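Long-range contacts in Rho guanyl nucleotide exchange factor (Rom2), putative (Aspergillus fumigatus Af293, PDB 5O51), which probably acts as a guanyl-nucleotide exchange factor for Rho GTPases, the present chain being its CNH domain, a seven-bladed beta-propeller: residues S87-A92 / S101-P106; Y175-S180 / C194-E199; S276-L281 / I290-T295. All blocks are in the same frame, centred on the assembly; numbering follows the deposited sequence.

Contact 1. Residues S87-A92 / S101-P106; sequences SYPMEA and SVAKRP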
ATOM      1  N   SER A  87      10.539  11.011  -9.383  1.00 39.87           N
ATOM      2  CA  SER A  87       9.364  11.788  -9.613  1.00 42.99           C
ATOM      3  C   SER A  87       9.209  12.138 -11.088  1.00 44.24           C
ATOM      4  O   SER A  87      10.176  12.213 -11.846  1.00 45.16           O
ATOM      5  CB  SER A  87       9.424  13.059  -8.783  1.00 45.90           C
ATOM      6  OG  SER A  87      10.290  13.998  -9.406  1.00 50.66           O
ATOM      7  N   TYR A  88       7.978  12.327 -11.517  1.00 40.34           N
ATOM      8  CA  TYR A  88       7.693  12.918 -12.824  1.00 38.83           C
ATOM      9  C   TYR A  88       6.625  13.992 -12.611  1.00 43.23           C
ATOM     10  O   TYR A  88       5.728  13.824 -11.775  1.00 46.51           O
ATOM     11  CB  TYR A  88       7.107  11.901 -13.773  1.00 37.76           C
ATOM     12  CG  TYR A  88       7.963  10.769 -14.186  1.00 35.56           C
ATOM     13  CD1 TYR A  88       8.160   9.694 -13.345  1.00 37.83           C
ATOM     14  CD2 TYR A  88       8.529  10.716 -15.487  1.00 41.56           C
ATOM     15  CE1 TYR A  88       8.897   8.597 -13.741  1.00 34.16           C
ATOM     16  CE2 TYR A  88       9.345   9.649 -15.868  1.00 39.57           C
ATOM     17  CZ  TYR A  88       9.509   8.603 -14.960  1.00 38.81           C
ATOM     18  OH  TYR A  88      10.248   7.515 -15.274  1.00 45.12           O
ATOM     19  N   PRO A  89       6.639  15.052 -13.412  1.00 46.17           N
ATOM     20  CA  PRO A  89       5.458  15.900 -13.298  1.00 45.77           C
ATOM     21  C   PRO A  89       4.210  15.219 -13.892  1.00 43.09           C
ATOM     22  O   PRO A  89       4.295  14.437 -14.841  1.00 44.32           O
ATOM     23  CB  PRO A  89       5.842  17.168 -14.093  1.00 48.67           C
ATOM     24  CG  PRO A  89       6.878  16.741 -15.063  1.00 49.05           C
ATOM     25  CD  PRO A  89       7.550  15.491 -14.497  1.00 47.13           C
ATOM     26  N   MET A  90       3.065  15.548 -13.333  1.00 40.82           N
ATOM     27  CA  MET A  90       1.800  14.939 -13.777  1.00 46.48           C
ATOM     28  C   MET A  90       1.439  15.215 -15.215  1.00 45.04           C
ATOM     29  O   MET A  90       0.714  14.441 -15.858  1.00 39.13           O
ATOM     30  CB  MET A  90       0.623  15.402 -12.878  1.00 50.78           C
ATOM     31  CG  MET A  90      -0.393  14.291 -12.685  1.00 71.01           C
ATOM     32  SD  MET A  90       0.129  13.150 -11.373  1.00 65.97           S
ATOM     33  CE  MET A  90      -0.476  14.126  -9.996  1.00 48.89           C
ATOM     34  N   GLU A  91       1.922  16.320 -15.753  1.00 47.03           N
ATOM     35  CA  GLU A  91       1.750  16.534 -17.188  1.00 47.41           C
ATOM     36  C   GLU A  91       2.401  15.430 -18.062  1.00 45.76           C
ATOM     37  O   GLU A  91       1.914  15.200 -19.178  1.00 46.85           O
ATOM     38  CB  GLU A  91       2.177  17.953 -17.594  1.00 57.57           C
ATOM     39  CG  GLU A  91       3.618  18.295 -17.290  1.00 70.85           C
ATOM     40  CD  GLU A  91       3.975  19.774 -17.481  1.00 86.59           C
ATOM     41  OE1 GLU A  91       3.183  20.532 -18.097  1.00 85.13           O
ATOM     42  OE2 GLU A  91       5.085  20.161 -17.019  1.00 82.43           O
ATOM     43  N   ALA A  92       3.414  14.689 -17.567  1.00 38.79           N
ATOM     44  CA  ALA A  92       3.873  13.455 -18.266  1.00 43.70           C
ATOM     45  C   ALA A  92       2.741  12.527 -18.754  1.00 46.43           C
ATOM     46  O   ALA A  92       2.914  11.742 -19.705  1.00 47.27           O
ATOM     47  CB  ALA A  92       4.785  12.614 -17.364  1.00 43.21           C
ATOM     48  N   SER A 101       9.376  14.558 -25.033  1.00 77.81           N
ATOM     49  CA  SER A 101       9.118  15.804 -24.277  1.00 78.69           C
ATOM     50  C   SER A 101       9.748  15.778 -22.869  1.00 74.17           C
ATOM     51  O   SER A 101       9.827  14.734 -22.214  1.00 63.18           O
ATOM     52  CB  SER A 101       7.619  16.113 -24.154  1.00 75.41           C
ATOM     53  OG  SER A 101       7.043  15.296 -23.161  1.00 69.62           O
ATOM     54  N   VAL A 102      10.202  16.947 -22.436  1.00 64.02           N
ATOM     55  CA  VAL A 102      10.857  17.095 -21.144  1.00 67.04           C
ATOM     56  C   VAL A 102       9.973  16.710 -19.913  1.00 63.32           C
ATOM     57  O   VAL A 102      10.516  16.313 -18.886  1.00 62.49           O
ATOM     58  CB  VAL A 102      11.468  18.537 -21.006  1.00 65.08           C
ATOM     59  CG1 VAL A 102      10.374  19.615 -20.990  1.00 62.51           C
ATOM     60  CG2 VAL A 102      12.388  18.614 -19.777  1.00 66.62           C
ATOM     61  N   ALA A 103       8.643  16.800 -20.028  1.00 57.14           N
ATOM     62  CA  ALA A 103       7.716  16.258 -19.004  1.00 59.98           C
ATOM     63  C   ALA A 103       7.851  14.750 -18.681  1.00 57.26           C
ATOM     64  O   ALA A 103       7.618  14.344 -17.546  1.00 65.93           O
ATOM     65  CB  ALA A 103       6.276  16.569 -19.390  1.00 62.78           C
ATOM     66  N   LYS A 104       8.242  13.923 -19.656  1.00 51.36           N
ATOM     67  CA  LYS A 104       8.509  12.494 -19.395  1.00 47.56           C
ATOM     68  C   LYS A 104       9.912  12.249 -18.888  1.00 45.06           C
ATOM     69  O   LYS A 104      10.319  11.114 -18.759  1.00 52.33           O
ATOM     70  CB  LYS A 104       8.214  11.636 -20.625  1.00 47.61           C
ATOM     71  CG  LYS A 104       6.771  11.829 -21.130  1.00 44.64           C
ATOM     72  CD  LYS A 104       6.451  10.899 -22.254  1.00 47.10           C
ATOM     73  CE  LYS A 104       5.060  11.171 -22.848  1.00 47.23           C
ATOM     74  NZ  LYS A 104       4.064  10.449 -22.017  1.00 50.39           N
ATOM     75  N   ARG A 105      10.653  13.296 -18.549  1.00 48.17           N
ATOM     76  CA  ARG A 105      12.005  13.085 -17.927  1.00 62.61           C
ATOM     77  C   ARG A 105      11.952  12.750 -16.418  1.00 50.37           C
ATOM     78  O   ARG A 105      11.304  13.458 -15.666  1.00 49.31           O
ATOM     79  CB  ARG A 105      12.886  14.321 -18.146  1.00 72.38           C
ATOM     80  CG  ARG A 105      14.390  14.017 -18.153  1.00 89.86           C
ATOM     81  CD  ARG A 105      15.158  15.081 -18.938  1.00 99.94           C
ATOM     82  NE  ARG A 105      14.839  15.038 -20.369  1.00101.12           N
ATOM     83  CZ  ARG A 105      15.308  15.884 -21.286  1.00 94.57           C
ATOM     84  NH1 ARG A 105      16.131  16.868 -20.933  1.00 88.62           N
ATOM     85  NH2 ARG A 105      14.951  15.739 -22.565  1.00 80.95           N
ATOM     86  N   PRO A 106      12.607  11.666 -15.981  1.00 48.99           N
ATOM     87  CA  PRO A 106      12.555  11.422 -14.530  1.00 55.72           C
ATOM     88  C   PRO A 106      13.489  12.272 -13.729  1.00 57.95           C
ATOM     89  O   PRO A 106      14.554  12.558 -14.189  1.00 68.24           O
ATOM     90  CB  PRO A 106      12.972   9.949 -14.390  1.00 52.85           C
ATOM     91  CG  PRO A 106      13.741   9.665 -15.643  1.00 55.05           C
ATOM     92  CD  PRO A 106      12.992  10.436 -16.706  1.00 53.75           C
TER
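Lys104 reaches across to Ala92, and NZ donates a 2.9 Å hydrogen bond to Ala92 O. The approach is close to the direction of the carbonyl bond, with a C=O...N angle of 162°. The lysine chain runs extended up to CE and then bends, chi4 -84°, which turns NZ onto the oxygen. Beside it, Ala103 O sits against carbon: Ala92 CB and Pro89 CD each lie 3.3 Å from it. Ala103 CB meets Glu91 CG at 3.8 Å. Tyr88 and Pro106 lie side by side, pointing the same way, with Tyr88 CZ 3.8 Å from Pro106 CB. Pro106 CA lies over one face of the ring, offset toward the rim. Lys104 O comes in at the edge, 3.4 Å from Tyr88 CE2. The contact closes the loop between strands 84-89 and 107-110, neighbours in one four-stranded antiparallel propeller blade. Each segment carries a short 3-10 stretch, 90-92 and 102-104, and Ala92 and Ala103 lie closest there. Farther out, Lys104 NZ has a second acceptor in Val59 O of the preceding blade. Leu60 touches both Tyr88 and Lys104. The backbones of Ser87 and Lys107 are hydrogen-bonded where the loop returns to the sheet.

Contact 2. Residues Y175-S180 / C194-E199; sequences YIPAES and CARGFE
The tip of Arg196 reaches past the methyl of Ala178. Arg196 NH1 lies 4.0 Å from Ala178 CB, which sits oblique to the guanidinium. Pro177 O lies at the edge of that group, near its plane, and takes a weak hydrogen bond of 3.3 Å from Arg196 NH1. The arginine chain is extended to CD and then bent at chi3, -38°, which turns NE aside. Cys194 SG also meets the methyl, 4.2 Å from Ala178 CB. This sulfur lies between the backbone N and the carbonyl carbon, chi1 79°, and accepts a weak bond from Arg196 N. Ser180 and Cys194 form an antiparallel non-hydrogen-bonded pair with both side chains on the same face of the sheet, Ser180 OG 3.9 Å from Cys194 CB. The polar partner of the Ser180 hydroxyl is Ser137 OG of the preceding blade. Cys194 to Gly197 is a type I turn joining strands 189-194 and 197-202, while Pro177 centres an inverse gamma turn in the linker between two propeller blades. Glu179 O takes a 2.9 Å hydrogen bond from Ala195 N and, besides, a CA-H...O contact from Cys194 CA. The weak, off-line NH1 bond of Arg196 probably adds little; the backbone bond to Glu179 O is the firmer tie.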
ATOM      1  N   TYR A 175      17.807   4.877  11.194  1.00 66.52           N
ATOM      2  CA  TYR A 175      18.327   3.513  11.117  1.00 68.81           C
ATOM      3  C   TYR A 175      17.518   2.598  12.047  1.00 70.93           C
ATOM      4  O   TYR A 175      17.055   3.039  13.092  1.00 76.34           O
ATOM      5  CB  TYR A 175      19.813   3.479  11.493  1.00 72.56           C
ATOM      6  CG  TYR A 175      20.319   2.054  11.610  1.00 81.84           C
ATOM      7  CD1 TYR A 175      20.730   1.356  10.475  1.00 77.46           C
ATOM      8  CD2 TYR A 175      20.314   1.372  12.849  1.00 83.36           C
ATOM      9  CE1 TYR A 175      21.158   0.034  10.557  1.00 76.71           C
ATOM     10  CE2 TYR A 175      20.733   0.041  12.943  1.00 76.89           C
ATOM     11  CZ  TYR A 175      21.167  -0.617  11.792  1.00 80.18           C
ATOM     12  OH  TYR A 175      21.610  -1.928  11.842  1.00 82.97           O
ATOM     13  N   ILE A 176      17.333   1.336  11.654  1.00 69.69           N
ATOM     14  CA  ILE A 176      16.485   0.376  12.391  1.00 69.50           C
ATOM     15  C   ILE A 176      17.158  -0.990  12.266  1.00 75.94           C
ATOM     16  O   ILE A 176      17.334  -1.482  11.130  1.00 82.90           O
ATOM     17  CB  ILE A 176      15.044   0.219  11.780  1.00 74.42           C
ATOM     18  CG1 ILE A 176      14.227   1.539  11.785  1.00 74.98           C
ATOM     19  CG2 ILE A 176      14.249  -0.918  12.462  1.00 66.90           C
ATOM     20  CD1 ILE A 176      13.551   1.875  13.091  1.00 72.58           C
ATOM     21  N   PRO A 177      17.495  -1.641  13.398  1.00 76.91           N
ATOM     22  CA  PRO A 177      18.155  -2.957  13.315  1.00 79.08           C
ATOM     23  C   PRO A 177      17.170  -4.121  13.186  1.00 77.40           C
ATOM     24  O   PRO A 177      17.152  -4.998  14.056  1.00 76.06           O
ATOM     25  CB  PRO A 177      18.941  -3.024  14.641  1.00 75.69           C
ATOM     26  CG  PRO A 177      18.081  -2.266  15.598  1.00 72.73           C
ATOM     27  CD  PRO A 177      17.498  -1.127  14.790  1.00 80.85           C
ATOM     28  N   ALA A 178      16.372  -4.114  12.110  1.00 82.13           N
ATOM     29  CA  ALA A 178      15.487  -5.239  11.720  1.00 79.68           C
ATOM     30  C   ALA A 178      14.908  -5.131  10.278  1.00 76.03           C
ATOM     31  O   ALA A 178      14.796  -4.046   9.704  1.00 66.70           O
ATOM     32  CB  ALA A 178      14.352  -5.377  12.716  1.00 77.39           C
ATOM     33  N   GLU A 179      14.523  -6.276   9.725  1.00 80.52           N
ATOM     34  CA  GLU A 179      13.778  -6.330   8.457  1.00 85.61           C
ATOM     35  C   GLU A 179      12.379  -5.664   8.599  1.00 79.08           C
ATOM     36  O   GLU A 179      11.618  -6.032   9.511  1.00 62.37           O
ATOM     37  CB  GLU A 179      13.619  -7.791   8.003  1.00 86.52           C
ATOM     38  CG  GLU A 179      13.105  -7.967   6.565  1.00 91.89           C
ATOM     39  CD  GLU A 179      12.966  -9.424   6.136  1.00 87.33           C
ATOM     40  OE1 GLU A 179      12.555 -10.271   6.961  1.00 87.75           O
ATOM     41  OE2 GLU A 179      13.264  -9.721   4.957  1.00 94.18           O
ATOM     42  N   SER A 180      12.064  -4.709   7.703  1.00 74.26           N
ATOM     43  CA  SER A 180      10.784  -3.951   7.735  1.00 68.45           C
ATOM     44  C   SER A 180       9.795  -4.361   6.644  1.00 65.85           C
ATOM     45  O   SER A 180      10.159  -4.367   5.479  1.00 61.76           O
ATOM     46  CB  SER A 180      11.036  -2.467   7.601  1.00 68.50           C
ATOM     47  OG  SER A 180      11.710  -1.986   8.727  1.00 71.16           O
ATOM     48  N   CYS A 194       8.108  -4.032  11.442  1.00 54.97           N
ATOM     49  CA  CYS A 194       9.410  -4.680  11.306  1.00 55.52           C
ATOM     50  C   CYS A 194       9.246  -6.013  11.986  1.00 47.85           C
ATOM     51  O   CYS A 194       8.257  -6.222  12.652  1.00 50.51           O
ATOM     52  CB  CYS A 194      10.507  -3.821  11.978  1.00 62.11           C
ATOM     53  SG  CYS A 194      10.535  -3.998  13.783  1.00 73.84           S
ATOM     54  N   ALA A 195      10.212  -6.903  11.865  1.00 57.17           N
ATOM     55  CA  ALA A 195      10.054  -8.283  12.389  1.00 49.31           C
ATOM     56  C   ALA A 195       9.761  -8.447  13.899  1.00 57.29           C
ATOM     57  O   ALA A 195       9.307  -9.495  14.333  1.00 62.62           O
ATOM     58  CB  ALA A 195      11.290  -9.064  12.009  1.00 49.23           C
ATOM     59  N   ARG A 196      10.064  -7.445  14.712  1.00 66.43           N
ATOM     60  CA  ARG A 196       9.818  -7.522  16.165  1.00 71.56           C
ATOM     61  C   ARG A 196       8.470  -6.930  16.561  1.00 71.89           C
ATOM     62  O   ARG A 196       8.005  -7.111  17.710  1.00 62.50           O
ATOM     63  CB  ARG A 196      10.918  -6.780  16.930  1.00 87.18           C
ATOM     64  CG  ARG A 196      12.243  -7.545  17.047  1.00 94.11           C
ATOM     65  CD  ARG A 196      13.195  -6.842  18.011  1.00 98.36           C
ATOM     66  NE  ARG A 196      13.106  -5.373  17.892  1.00104.85           N
ATOM     67  CZ  ARG A 196      13.955  -4.562  17.244  1.00102.96           C
ATOM     68  NH1 ARG A 196      15.045  -5.014  16.617  1.00100.42           N
ATOM     69  NH2 ARG A 196      13.714  -3.248  17.238  1.00103.52           N
ATOM     70  N   GLY A 197       7.870  -6.199  15.625  1.00 58.61           N
ATOM     71  CA  GLY A 197       6.547  -5.605  15.778  1.00 52.92           C
ATOM     72  C   GLY A 197       6.490  -4.205  15.192  1.00 52.71           C
ATOM     73  O   GLY A 197       7.421  -3.697  14.524  1.00 50.87           O
ATOM     74  N   PHE A 198       5.388  -3.556  15.469  1.00 46.37           N
ATOM     75  CA  PHE A 198       5.265  -2.144  15.210  1.00 53.20           C
ATOM     76  C   PHE A 198       6.167  -1.307  16.170  1.00 61.88           C
ATOM     77  O   PHE A 198       5.966  -1.339  17.381  1.00 63.03           O
ATOM     78  CB  PHE A 198       3.789  -1.779  15.357  1.00 50.71           C
ATOM     79  CG  PHE A 198       2.899  -2.197  14.176  1.00 49.05           C
ATOM     80  CD1 PHE A 198       3.137  -1.718  12.885  1.00 48.32           C
ATOM     81  CD2 PHE A 198       1.770  -3.004  14.385  1.00 47.71           C
ATOM     82  CE1 PHE A 198       2.287  -2.069  11.847  1.00 50.67           C
ATOM     83  CE2 PHE A 198       0.896  -3.338  13.341  1.00 47.96           C
ATOM     84  CZ  PHE A 198       1.164  -2.869  12.075  1.00 49.00           C
ATOM     85  N   GLU A 199       7.144  -0.578  15.635  1.00 62.39           N
ATOM     86  CA  GLU A 199       8.017   0.270  16.455  1.00 72.56           C
ATOM     87  C   GLU A 199       7.843   1.734  16.041  1.00 65.71           C
ATOM     88  O   GLU A 199       8.029   2.113  14.883  1.00 64.75           O
ATOM     89  CB  GLU A 199       9.502  -0.150  16.361  1.00 81.92           C
ATOM     90  CG  GLU A 199       9.798  -1.651  16.576  1.00 92.87           C
ATOM     91  CD  GLU A 199       9.850  -2.138  18.033  1.00103.14           C
ATOM     92  OE1 GLU A 199      10.136  -1.338  18.954  1.00108.74           O
ATOM     93  OE2 GLU A 199       9.634  -3.360  18.256  1.00 99.61           O
TER

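Contact 3. Residues S276-L281 / I290-T295; sequences SYPYIL and IRHIET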
ATOM      1  N   SER A 276     -13.713  -1.595   4.759  1.00 45.96           N
ATOM      2  CA  SER A 276     -14.940  -0.997   4.198  1.00 42.75           C
ATOM      3  C   SER A 276     -16.139  -1.337   5.098  1.00 41.42           C
ATOM      4  O   SER A 276     -16.882  -2.307   4.851  1.00 44.37           O
ATOM      5  CB  SER A 276     -15.152  -1.462   2.773  1.00 43.82           C
ATOM      6  OG  SER A 276     -16.193  -0.741   2.208  1.00 47.81           O
ATOM      7  N   TYR A 277     -16.304  -0.538   6.143  1.00 41.88           N
ATOM      8  CA  TYR A 277     -17.283  -0.790   7.255  1.00 47.02           C
ATOM      9  C   TYR A 277     -18.603  -1.349   6.737  1.00 46.67           C
ATOM     10  O   TYR A 277     -19.094  -0.855   5.734  1.00 55.59           O
ATOM     11  CB  TYR A 277     -17.494   0.458   8.141  1.00 52.11           C
ATOM     12  CG  TYR A 277     -18.053   0.089   9.536  1.00 55.68           C
ATOM     13  CD1 TYR A 277     -19.417  -0.222   9.688  1.00 55.35           C
ATOM     14  CD2 TYR A 277     -17.228   0.045  10.696  1.00 54.85           C
ATOM     15  CE1 TYR A 277     -19.937  -0.589  10.915  1.00 55.22           C
ATOM     16  CE2 TYR A 277     -17.775  -0.334  11.944  1.00 55.61           C
ATOM     17  CZ  TYR A 277     -19.127  -0.662  12.013  1.00 51.74           C
ATOM     18  OH  TYR A 277     -19.763  -1.044  13.170  1.00 62.65           O
ATOM     19  N   PRO A 278     -19.174  -2.420   7.328  1.00 45.18           N
ATOM     20  CA  PRO A 278     -18.708  -3.147   8.505  1.00 43.62           C
ATOM     21  C   PRO A 278     -17.714  -4.310   8.177  1.00 47.79           C
ATOM     22  O   PRO A 278     -17.612  -5.252   8.977  1.00 39.21           O
ATOM     23  CB  PRO A 278     -20.038  -3.711   9.057  1.00 39.36           C
ATOM     24  CG  PRO A 278     -20.776  -4.044   7.826  1.00 36.69           C
ATOM     25  CD  PRO A 278     -20.383  -3.062   6.768  1.00 40.43           C
ATOM     26  N   TYR A 279     -16.970  -4.241   7.062  1.00 38.91           N
ATOM     27  CA  TYR A 279     -16.109  -5.391   6.691  1.00 41.96           C
ATOM     28  C   TYR A 279     -14.619  -5.100   6.794  1.00 42.25           C
ATOM     29  O   TYR A 279     -14.181  -3.970   6.643  1.00 41.36           O
ATOM     30  CB  TYR A 279     -16.456  -5.903   5.330  1.00 42.50           C
ATOM     31  CG  TYR A 279     -17.931  -6.221   5.118  1.00 50.40           C
ATOM     32  CD1 TYR A 279     -18.546  -7.283   5.783  1.00 47.71           C
ATOM     33  CD2 TYR A 279     -18.706  -5.465   4.243  1.00 57.10           C
ATOM     34  CE1 TYR A 279     -19.865  -7.581   5.578  1.00 57.02           C
ATOM     35  CE2 TYR A 279     -20.034  -5.746   4.026  1.00 55.56           C
ATOM     36  CZ  TYR A 279     -20.617  -6.811   4.687  1.00 63.40           C
ATOM     37  OH  TYR A 279     -21.953  -7.113   4.493  1.00 59.33           O
ATOM     38  N   ILE A 280     -13.839  -6.143   7.103  1.00 39.79           N
ATOM     39  CA  ILE A 280     -12.383  -6.064   7.073  1.00 36.15           C
ATOM     40  C   ILE A 280     -11.998  -7.156   6.106  1.00 37.27           C
ATOM     41  O   ILE A 280     -12.489  -8.324   6.237  1.00 40.28           O
ATOM     42  CB  ILE A 280     -11.748  -6.124   8.478  1.00 41.42           C
ATOM     43  CG1 ILE A 280     -10.233  -6.372   8.423  1.00 44.97           C
ATOM     44  CG2 ILE A 280     -12.369  -7.174   9.372  1.00 45.10           C
ATOM     45  CD1 ILE A 280      -9.497  -5.128   7.971  1.00 56.32           C
ATOM     46  N   LEU A 281     -11.194  -6.778   5.082  1.00 31.60           N
ATOM     47  CA  LEU A 281     -10.811  -7.700   4.013  1.00 31.64           C
ATOM     48  C   LEU A 281      -9.305  -7.978   4.093  1.00 33.89           C
ATOM     49  O   LEU A 281      -8.514  -7.050   4.133  1.00 32.03           O
ATOM     50  CB  LEU A 281     -11.118  -7.101   2.663  1.00 35.73           C
ATOM     51  CG  LEU A 281     -12.618  -6.920   2.286  1.00 38.72           C
ATOM     52  CD1 LEU A 281     -13.133  -5.590   2.787  1.00 39.04           C
ATOM     53  CD2 LEU A 281     -12.862  -6.975   0.800  1.00 36.74           C
ATOM     54  N   ILE A 290     -13.030 -12.270   4.041  1.00 30.32           N
ATOM     55  CA  ILE A 290     -13.879 -11.138   4.501  1.00 36.21           C
ATOM     56  C   ILE A 290     -14.586 -11.424   5.873  1.00 35.25           C
ATOM     57  O   ILE A 290     -15.357 -12.381   5.971  1.00 35.53           O
ATOM     58  CB  ILE A 290     -14.882 -10.757   3.425  1.00 37.93           C
ATOM     59  CG1 ILE A 290     -14.123 -10.483   2.096  1.00 40.21           C
ATOM     60  CG2 ILE A 290     -15.751  -9.589   3.885  1.00 37.57           C
ATOM     61  CD1 ILE A 290     -15.099 -10.446   0.918  1.00 41.09           C
ATOM     62  N   ARG A 291     -14.221 -10.624   6.907  1.00 35.58           N
ATOM     63  CA  ARG A 291     -14.823 -10.703   8.252  1.00 37.12           C
ATOM     64  C   ARG A 291     -15.605  -9.413   8.622  1.00 38.58           C
ATOM     65  O   ARG A 291     -15.252  -8.291   8.196  1.00 36.64           O
ATOM     66  CB  ARG A 291     -13.783 -10.906   9.359  1.00 34.80           C
ATOM     67  CG  ARG A 291     -12.780 -12.065   9.172  1.00 39.40           C
ATOM     68  CD  ARG A 291     -13.290 -13.356   9.707  1.00 39.81           C
ATOM     69  NE  ARG A 291     -12.253 -14.358   9.732  1.00 45.09           N
ATOM     70  CZ  ARG A 291     -11.766 -14.973  10.819  1.00 41.90           C
ATOM     71  NH1 ARG A 291     -12.237 -14.711  12.054  1.00 38.44           N
ATOM     72  NH2 ARG A 291     -10.774 -15.881  10.653  1.00 40.08           N
ATOM     73  N   HIS A 292     -16.604  -9.618   9.498  1.00 37.50           N
ATOM     74  CA  HIS A 292     -17.376  -8.542  10.177  1.00 36.15           C
ATOM     75  C   HIS A 292     -16.598  -7.873  11.309  1.00 39.34           C
ATOM     76  O   HIS A 292     -16.203  -8.509  12.257  1.00 37.21           O
ATOM     77  CB  HIS A 292     -18.679  -9.108  10.717  1.00 37.34           C
ATOM     78  CG  HIS A 292     -19.756  -8.090  10.855  1.00 40.35           C
ATOM     79  ND1 HIS A 292     -19.787  -7.218  11.901  1.00 38.09           N
ATOM     80  CD2 HIS A 292     -20.870  -7.844  10.118  1.00 40.10           C
ATOM     81  CE1 HIS A 292     -20.839  -6.424  11.784  1.00 44.11           C
ATOM     82  NE2 HIS A 292     -21.512  -6.790  10.712  1.00 42.94           N
ATOM     83  N   ILE A 293     -16.378  -6.574  11.223  1.00 35.74           N
ATOM     84  CA  ILE A 293     -15.598  -5.842  12.221  1.00 39.40           C
ATOM     85  C   ILE A 293     -16.190  -5.843  13.646  1.00 40.96           C
ATOM     86  O   ILE A 293     -15.472  -5.723  14.607  1.00 43.27           O
ATOM     87  CB  ILE A 293     -15.348  -4.372  11.702  1.00 51.08           C
ATOM     88  CG1 ILE A 293     -14.294  -3.613  12.500  1.00 56.68           C
ATOM     89  CG2 ILE A 293     -16.623  -3.523  11.739  1.00 55.61           C
ATOM     90  CD1 ILE A 293     -12.875  -4.079  12.264  1.00 63.27           C
ATOM     91  N   GLU A 294     -17.504  -5.920  13.782  1.00 41.78           N
ATOM     92  CA  GLU A 294     -18.118  -5.983  15.112  1.00 44.30           C
ATOM     93  C   GLU A 294     -18.047  -7.359  15.716  1.00 43.52           C
ATOM     94  O   GLU A 294     -17.543  -7.523  16.863  1.00 43.15           O
ATOM     95  CB  GLU A 294     -19.575  -5.508  15.058  1.00 47.38           C
ATOM     96  CG  GLU A 294     -19.766  -4.059  14.638  1.00 51.71           C
ATOM     97  CD  GLU A 294     -18.896  -3.085  15.433  1.00 62.94           C
ATOM     98  OE1 GLU A 294     -18.376  -3.450  16.517  1.00 68.23           O
ATOM     99  OE2 GLU A 294     -18.719  -1.922  14.965  1.00 73.31           O
ATOM    100  N   THR A 295     -18.536  -8.349  14.978  1.00 38.25           N
ATOM    101  CA  THR A 295     -18.652  -9.679  15.563  1.00 43.05           C
ATOM    102  C   THR A 295     -17.431 -10.558  15.382  1.00 46.45           C
ATOM    103  O   THR A 295     -17.305 -11.541  16.085  1.00 43.54           O
ATOM    104  CB  THR A 295     -19.812 -10.424  14.969  1.00 49.54           C
ATOM    105  OG1 THR A 295     -19.509 -10.727  13.615  1.00 43.28           O
ATOM    106  CG2 THR A 295     -21.153  -9.567  15.094  1.00 46.13           C
TER
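Ile290 packs against Tyr279 and Leu281 across a beta hairpin, strands 279-284 and 287-292, the middle pair of a four-stranded propeller blade. From Ile290 CB the branch to CG2 meets Tyr279 CB at 4.0 Å. The other branch, CG1, stands anti to the carbonyl carbon, chi1 -54°, and lies 3.9 Å from Leu281 CG. At the tip, CD1 reaches Leu281 CD2 at 4.1 Å; the two side chains run side by side and point the same way. Met302 of strand 298-303 also touches this isoleucine. Ile280 and Arg291 are the hydrogen-bonded pair, joined by two nearly straight backbone bonds, Ile280 N to Arg291 O and Arg291 N to Ile280 O. On their face of the sheet, Ile280 CG2 lies against Arg291 CB. The guanidinium leads off to a salt bridge with Glu289. Where the hairpin opens, Pro278, preceded by a cis peptide, offers its O to Ile293 N at 2.9 Å. That bond is straight at the hydrogen, but the donor is tilted from the carbonyl plane. Pro278 CB sits over one face of the His292 ring, a CH-pi contact. ND1 of that ring accepts a hydrogen bond from Glu294 N at 3.2 Å, with the donor 18° out of the ring plane.

In the fold
Seven four-stranded sheets follow one another round the propeller, and strand 8-12 joins the last strands of the chain to close the ring. Contact 1 comes first and closes the loop between the third and fourth strands of its blade. Contact 2 spans the passage from strand 169-176, the end of one blade, to the next blade, where it brackets the hairpin 180-186/189-194, meeting at its open end. Contact 3 closes the hairpin between the second and third strands of a later blade. The three are in series; none nests or crosses. Contacts 1 and 3 lie on opposite sides of the chain's centre, their centres 40 Å apart. Contacts 2 and 3 come within about 12 Å at their nearest atoms without touching.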